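Local coordinates for protein phosphatase (Thermotoga maritima, PDB 1NF2) that probably removes phosphate groups from its substrates with the help of a magnesium ion, as phosphatases of the haloacid dehalogenase (HAD) family do, at residues G42-L45 against V46-L49; V70-P73 against E74-V77; E159-E162 against I163-R167. All coordinates share one frame; numbering follows the deposited sequence.

Contact 1 of 3, residues G42-L45 against V46-L49; sequences GRML and VSTL. With SO4 (sulfate ion), chain D.
Thr48 grips the carbonyl of Met44 twice, and this pair of hydrogen bonds starts helix 45-55. Its OG1 donates to Met44 O at 2.8 Å and its backbone N to the same oxygen at 3.1 Å, the two donors arriving from opposite faces of the carbonyl plane and each tilted out of it by just under 30°. The hydroxyl can turn back to the preceding turn because OG1 lies beside the backbone N, opposite the carbonyl carbon (chi1 -53°). The next bond, from Leu49 N to Leu45 O (2.8 Å), is nearly straight at 167°.

One water extends the polar network: it accepts from Met44 N at 2.9 Å and lies 2.9 Å from Ser47 OG. Asp108, from the loop between strands 102-105 and 110-112, accepts a hydrogen bond from Leu45 N at the start of the helix.

Apolar contacts accompany these bonds. Leu45 CD2 is modelled 3.3 Å from Leu49 CG, too short to be trusted in detail, though the two leucines do pack together along the turn; Met44 and Val46 run side by side, CE 3.9 Å from CG2.

Upstream, Gly42 N donates to O1 of a sulfate ion, probably from the crystallisation liquor, at 3.0 Å, and Lys191 NZ also holds that sulfate. Arg43 directs NH1 into a salt bridge with Asp10, a magnesium ligand. A loop that leaves strand 36-40 through Ser41, offers its backbone N to this sulfate and runs into a helix whose N-cap position is Met44 is consistent with motif II of the HAD phosphatase active site.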
loop_
_atom_site.group_PDB
_atom_site.type_symbol
_atom_site.label_atom_id
_atom_site.label_comp_id
_atom_site.label_asym_id
_atom_site.label_seq_id
_atom_site.Cartn_x
_atom_site.Cartn_y
_atom_site.Cartn_z
ATOM N N GLY A 42 0.850 -0.470 -1.197
ATOM C CA GLY A 42 -0.558 -0.164 -1.354
ATOM C C GLY A 42 -1.321 -1.473 -1.469
ATOM O O GLY A 42 -2.553 -1.497 -1.429
ATOM N N ARG A 43 -0.578 -2.572 -1.595
ATOM C CA ARG A 43 -1.161 -3.909 -1.730
ATOM C C ARG A 43 -1.717 -4.430 -0.402
ATOM O O ARG A 43 -1.485 -3.837 0.651
ATOM C CB ARG A 43 -0.106 -4.886 -2.277
ATOM C CG ARG A 43 0.656 -4.348 -3.492
ATOM C CD ARG A 43 1.683 -5.341 -4.038
ATOM N NE ARG A 43 1.091 -6.254 -5.006
ATOM C CZ ARG A 43 1.147 -6.095 -6.326
ATOM N NH1 ARG A 43 1.778 -5.057 -6.852
ATOM N NH2 ARG A 43 0.558 -6.975 -7.122
ATOM N N MET A 44 -2.464 -5.532 -0.470
ATOM C CA MET A 44 -3.059 -6.157 0.711
ATOM C C MET A 44 -1.951 -6.555 1.698
ATOM O O MET A 44 -0.787 -6.655 1.318
ATOM C CB MET A 44 -3.860 -7.411 0.306
ATOM C CG MET A 44 -5.036 -7.174 -0.653
ATOM S SD MET A 44 -5.878 -8.708 -1.199
ATOM C CE MET A 44 -6.441 -9.245 0.287
ATOM N N LEU A 45 -2.310 -6.786 2.958
ATOM C CA LEU A 45 -1.318 -7.169 3.963
ATOM C C LEU A 45 -0.728 -8.537 3.627
ATOM O O LEU A 45 0.487 -8.732 3.684
ATOM C CB LEU A 45 -1.954 -7.222 5.353
ATOM C CG LEU A 45 -1.105 -7.078 6.628
ATOM C CD1 LEU A 45 -1.547 -8.134 7.625
ATOM C CD2 LEU A 45 0.378 -7.203 6.346
ATOM N N VAL A 46 -1.595 -9.488 3.291
ATOM C CA VAL A 46 -1.148 -10.831 2.951
ATOM C C VAL A 46 -0.211 -10.839 1.753
ATOM O O VAL A 46 0.790 -11.554 1.752
ATOM C CB VAL A 46 -2.334 -11.777 2.648
ATOM C CG1 VAL A 46 -2.975 -12.218 3.937
ATOM C CG2 VAL A 46 -3.350 -11.082 1.754
ATOM N N SER A 47 -0.535 -10.046 0.737
ATOM C CA SER A 47 0.301 -9.979 -0.454
ATOM C C SER A 47 1.687 -9.458 -0.094
ATOM O O SER A 47 2.702 -9.939 -0.610
ATOM C CB SER A 47 -0.326 -9.055 -1.501
ATOM O OG SER A 47 -1.624 -9.496 -1.864
ATOM N N THR A 48 1.722 -8.477 0.800
ATOM C CA THR A 48 2.974 -7.874 1.217
ATOM C C THR A 48 3.796 -8.827 2.081
ATOM O O THR A 48 4.995 -8.983 1.869
ATOM C CB THR A 48 2.709 -6.549 1.978
ATOM O OG1 THR A 48 1.869 -5.703 1.174
ATOM C CG2 THR A 48 4.023 -5.818 2.278
ATOM N N LEU A 49 3.155 -9.481 3.044
ATOM C CA LEU A 49 3.870 -10.413 3.906
ATOM C C LEU A 49 4.380 -11.607 3.098
ATOM O O LEU A 49 5.393 -12.214 3.449
ATOM C CB LEU A 49 2.964 -10.911 5.040
ATOM C CG LEU A 49 2.383 -9.853 5.988
ATOM C CD1 LEU A 49 1.546 -10.534 7.049
ATOM C CD2 LEU A 49 3.495 -9.047 6.627
HETATM S S SO4 D . 1.927 1.634 -4.317
HETATM O O1 SO4 D . 2.533 0.672 -3.398
HETATM O O2 SO4 D . 0.495 1.340 -4.432
HETATM O O3 SO4 D . 2.142 2.986 -3.777
HETATM O O4 SO4 D . 2.517 1.532 -5.656
HETATM O O HOH W 1 -2.623 -7.022 -2.911
#

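Contact 2 of 3, residues V70-P73 against E74-V77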
loop_
_atom_site.group_PDB
_atom_site.type_symbol
_atom_site.label_atom_id
_atom_site.label_comp_id
_atom_site.label_asym_id
_atom_site.label_seq_id
_atom_site.Cartn_x
_atom_site.Cartn_y
_atom_site.Cartn_z
ATOM N N VAL A 70 -0.804 -1.200 9.797
ATOM C CA VAL A 70 0.570 -1.186 10.288
ATOM C C VAL A 70 0.713 -2.507 11.037
ATOM O O VAL A 70 -0.036 -2.788 11.973
ATOM C CB VAL A 70 0.853 -0.008 11.250
ATOM C CG1 VAL A 70 2.275 -0.112 11.802
ATOM C CG2 VAL A 70 0.692 1.312 10.515
ATOM N N TYR A 71 1.664 -3.324 10.601
ATOM C CA TYR A 71 1.891 -4.630 11.200
ATOM C C TYR A 71 3.300 -4.812 11.760
ATOM O O TYR A 71 4.278 -4.348 11.173
ATOM C CB TYR A 71 1.591 -5.695 10.142
ATOM C CG TYR A 71 2.238 -7.048 10.360
ATOM C CD1 TYR A 71 3.607 -7.242 10.122
ATOM C CD2 TYR A 71 1.480 -8.145 10.772
ATOM C CE1 TYR A 71 4.201 -8.493 10.286
ATOM C CE2 TYR A 71 2.063 -9.404 10.936
ATOM C CZ TYR A 71 3.424 -9.569 10.691
ATOM O OH TYR A 71 3.997 -10.811 10.844
ATOM N N LEU A 72 3.388 -5.482 12.906
ATOM C CA LEU A 72 4.664 -5.787 13.559
ATOM C C LEU A 72 4.755 -7.302 13.674
ATOM O O LEU A 72 3.815 -7.954 14.133
ATOM C CB LEU A 72 4.749 -5.170 14.965
ATOM C CG LEU A 72 4.969 -3.658 15.040
ATOM C CD1 LEU A 72 5.156 -3.225 16.490
ATOM C CD2 LEU A 72 6.193 -3.289 14.223
ATOM N N PRO A 73 5.892 -7.883 13.252
ATOM C CA PRO A 73 6.116 -9.331 13.298
ATOM C C PRO A 73 5.682 -9.984 14.610
ATOM O O PRO A 73 5.160 -11.098 14.616
ATOM C CB PRO A 73 7.620 -9.446 13.068
ATOM C CG PRO A 73 7.896 -8.296 12.135
ATOM C CD PRO A 73 7.102 -7.181 12.780
ATOM N N GLU A 74 5.887 -9.284 15.718
ATOM C CA GLU A 74 5.536 -9.827 17.023
ATOM C C GLU A 74 4.113 -9.517 17.495
ATOM O O GLU A 74 3.366 -10.427 17.851
ATOM C CB GLU A 74 6.549 -9.352 18.078
ATOM C CG GLU A 74 6.545 -7.848 18.390
ATOM C CD GLU A 74 7.220 -6.981 17.330
ATOM O OE1 GLU A 74 7.470 -5.788 17.624
ATOM O OE2 GLU A 74 7.499 -7.475 16.215
ATOM N N GLU A 75 3.746 -8.240 17.485
ATOM C CA GLU A 75 2.427 -7.788 17.934
ATOM C C GLU A 75 1.303 -8.074 16.936
ATOM O O GLU A 75 0.158 -8.305 17.326
ATOM C CB GLU A 75 2.451 -6.279 18.193
ATOM C CG GLU A 75 3.810 -5.709 18.577
ATOM C CD GLU A 75 4.184 -5.979 20.019
ATOM O OE1 GLU A 75 5.331 -5.659 20.401
ATOM O OE2 GLU A 75 3.335 -6.503 20.769
ATOM N N GLY A 76 1.634 -8.048 15.649
ATOM C CA GLY A 76 0.629 -8.254 14.622
ATOM C C GLY A 76 0.166 -6.876 14.182
ATOM O O GLY A 76 0.963 -5.935 14.159
ATOM N N VAL A 77 -1.116 -6.739 13.849
ATOM C CA VAL A 77 -1.659 -5.453 13.417
ATOM C C VAL A 77 -1.875 -4.521 14.604
ATOM O O VAL A 77 -2.612 -4.852 15.531
ATOM C CB VAL A 77 -3.001 -5.640 12.673
ATOM C CG1 VAL A 77 -3.614 -4.281 12.328
ATOM C CG2 VAL A 77 -2.774 -6.454 11.400
#
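Tyr71 sets its ring obliquely beside Gly76, with CD2 3.9 Å from Gly76 CA. The ring reaches this place because CG stands opposite the backbone N (chi1 158°), and Val77 points to the same face of the hairpin. The Tyr71 hydroxyl is hydrogen-bonded to Thr59, so the far end of the ring has a polar tether; a serine here would probably leave Gly76 without its cover and Thr59 without this partner.

Leu72 points to the other face, where it runs alongside both glutamates in the same direction. Its CD1 meets Glu75 CG at 3.5 Å and Glu74 OE1 at 3.6 Å. The Glu74 chain is bent at chi2 (-76°), which folds its carboxylate back over the turn until OE2 is 3.5 Å from Pro73 CD. Glu75 is poorly ordered, so its modelled salt bridge from OE1 to Arg201 of helix 191-202, and its contact with Leu72, are less certain.

The backbones pair antiparallel between these groups. Leu72 N donates to Gly76 O at 2.8 Å, and Gly76 N returns a bond to Leu72 O at 2.7 Å. Glu75 and Gly76 together face Leu72 as a classic beta bulge, and Gly76 has a positive phi (95°) at which a CB would be jammed against the preceding carbonyl oxygen. The chemistry therefore divides: backbone bonds close the hairpin, whereas the glutamates touch Leu72 and Pro73 through van der Waals contact alone.

Contact 3 of 3, residues E159-E162 against I163-R167; sequences ELKE and ILSER
Helix 154-168 supplies this contact, a run of alpha-helical turns in which each NH of residues 163-166 meets the carbonyl four residues back. Ile163 N donates to Glu159 O at 3.2 Å, Leu164 N to Leu160 O at 3.0 Å, and Ser165 N to Lys161 O at 2.9 Å. Glu166 N completes the series on Glu162 O at 3.2 Å, with the N-H well aimed at the oxygen (169°).

Side-chain carbons of the later residues also come up against these carbonyl oxygens. Leu164 sets CB 3.4 Å from Leu160 O, and Ser165 CB lies 3.3 Å from Lys161 O. Glu166 brings CG within 3.2 Å of Glu162 O. Ile163 CG2 is closer still to Glu159 O, but its chi1 of 102° is far from any staggered value, so the modelled placement of this branch is doubtful.

In the fold, the helix packs on the six-stranded sheet of the domain that is probably the substrate-binding cap. Leu160 and Leu164, one turn apart, both touch Leu150 of strand 147-151; Leu164 also meets Tyr94 of helix 85-95, and Ser165 touches Val174 of strand 172-178.

The outer surface of the helix is charged. Glu162 is extended beyond CG, whereas Glu166 bends at chi2 (-70°), and its OE1 has a long, weak ion pair with Lys169 NZ, just beyond the end of the helix. The OE2 atoms of Glu162 and Glu166 stay 7.0 Å apart, a separation that would probably keep the repulsion between like charges modest.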
loop_
_atom_site.group_PDB
_atom_site.type_symbol
_atom_site.label_atom_id
_atom_site.label_comp_id
_atom_site.label_asym_id
_atom_site.label_seq_id
_atom_site.Cartn_x
_atom_site.Cartn_y
_atom_site.Cartn_z
ATOM N N GLU A 159 -18.621 8.548 -14.265
ATOM C CA GLU A 159 -19.883 9.098 -13.792
ATOM C C GLU A 159 -20.107 8.670 -12.345
ATOM O O GLU A 159 -20.474 9.482 -11.498
ATOM C CB GLU A 159 -21.034 8.615 -14.681
ATOM C CG GLU A 159 -20.883 9.028 -16.141
ATOM C CD GLU A 159 -21.979 8.479 -17.039
ATOM O OE1 GLU A 159 -21.934 8.746 -18.258
ATOM O OE2 GLU A 159 -22.884 7.783 -16.535
ATOM N N LEU A 160 -19.877 7.392 -12.064
ATOM C CA LEU A 160 -20.046 6.885 -10.713
ATOM C C LEU A 160 -19.132 7.646 -9.762
ATOM O O LEU A 160 -19.532 8.010 -8.658
ATOM C CB LEU A 160 -19.739 5.393 -10.668
ATOM C CG LEU A 160 -20.738 4.531 -11.437
ATOM C CD1 LEU A 160 -20.344 3.069 -11.330
ATOM C CD2 LEU A 160 -22.137 4.750 -10.871
ATOM N N LYS A 161 -17.906 7.894 -10.206
ATOM C CA LYS A 161 -16.929 8.630 -9.413
ATOM C C LYS A 161 -17.539 9.970 -9.007
ATOM O O LYS A 161 -17.531 10.350 -7.837
ATOM C CB LYS A 161 -15.672 8.863 -10.250
ATOM C CG LYS A 161 -14.440 9.270 -9.471
ATOM C CD LYS A 161 -14.418 10.739 -9.126
ATOM C CE LYS A 161 -13.127 11.085 -8.395
ATOM N NZ LYS A 161 -12.963 12.548 -8.182
ATOM N N GLU A 162 -18.078 10.669 -9.997
ATOM C CA GLU A 162 -18.694 11.978 -9.804
ATOM C C GLU A 162 -19.758 12.013 -8.703
ATOM O O GLU A 162 -19.677 12.821 -7.778
ATOM C CB GLU A 162 -19.313 12.443 -11.124
ATOM C CG GLU A 162 -19.841 13.865 -11.108
ATOM C CD GLU A 162 -20.605 14.218 -12.375
ATOM O OE1 GLU A 162 -21.715 13.670 -12.582
ATOM O OE2 GLU A 162 -20.089 15.044 -13.160
ATOM N N ILE A 163 -20.751 11.139 -8.794
ATOM C CA ILE A 163 -21.816 11.133 -7.801
ATOM C C ILE A 163 -21.407 10.613 -6.419
ATOM O O ILE A 163 -21.918 11.086 -5.404
ATOM C CB ILE A 163 -23.051 10.332 -8.299
ATOM C CG1 ILE A 163 -23.085 8.956 -7.647
ATOM C CG2 ILE A 163 -23.003 10.190 -9.812
ATOM C CD1 ILE A 163 -24.446 8.316 -7.665
ATOM N N LEU A 164 -20.499 9.641 -6.370
ATOM C CA LEU A 164 -20.072 9.106 -5.084
ATOM C C LEU A 164 -19.171 10.089 -4.350
ATOM O O LEU A 164 -19.188 10.155 -3.120
ATOM C CB LEU A 164 -19.376 7.750 -5.264
ATOM C CG LEU A 164 -20.360 6.622 -5.595
ATOM C CD1 LEU A 164 -19.621 5.341 -5.923
ATOM C CD2 LEU A 164 -21.298 6.418 -4.413
ATOM N N SER A 165 -18.403 10.870 -5.098
ATOM C CA SER A 165 -17.527 11.857 -4.482
ATOM C C SER A 165 -18.373 12.991 -3.892
ATOM O O SER A 165 -18.205 13.363 -2.733
ATOM C CB SER A 165 -16.549 12.419 -5.517
ATOM O OG SER A 165 -15.660 13.345 -4.915
ATOM N N GLU A 166 -19.282 13.535 -4.699
ATOM C CA GLU A 166 -20.164 14.617 -4.259
ATOM C C GLU A 166 -20.941 14.216 -3.013
ATOM O O GLU A 166 -21.113 15.006 -2.090
ATOM C CB GLU A 166 -21.169 14.961 -5.358
ATOM C CG GLU A 166 -20.574 15.627 -6.574
ATOM C CD GLU A 166 -20.118 17.040 -6.292
ATOM O OE1 GLU A 166 -19.174 17.219 -5.496
ATOM O OE2 GLU A 166 -20.711 17.977 -6.867
ATOM N N ARG A 167 -21.403 12.971 -3.001
ATOM C CA ARG A 167 -22.199 12.452 -1.899
ATOM C C ARG A 167 -21.425 12.013 -0.658
ATOM O O ARG A 167 -21.910 12.178 0.462
ATOM C CB ARG A 167 -23.049 11.282 -2.399
ATOM C CG ARG A 167 -23.903 10.616 -1.331
ATOM C CD ARG A 167 -24.989 11.548 -0.785
ATOM N NE ARG A 167 -25.806 10.857 0.208
ATOM C CZ ARG A 167 -25.377 10.504 1.417
ATOM N NH1 ARG A 167 -24.134 10.792 1.796
ATOM N NH2 ARG A 167 -26.176 9.824 2.235
#

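Contacts 1 and 2 belong to the domain of the eight-stranded sheet and touch directly: Leu49 CD2 packs on Tyr71 CE1 at 3.8 Å, and Leu45 CD2 lies 4.3 Å from Tyr71 CB, with centres 13 Å apart. Contact 1 is the one tied to the active site, for the side chain of Arg43 comes within about 8 Å of the bound magnesium ion; contact 2 lies away from the magnesium site. Contact 3 is on the other domain, its nearest atoms about 18 Å from contact 1 and about 25 Å from contact 2. Contacts 2 and 3 fall on opposite sides of the chain's centre, and contact 3 too lies away from the magnesium site.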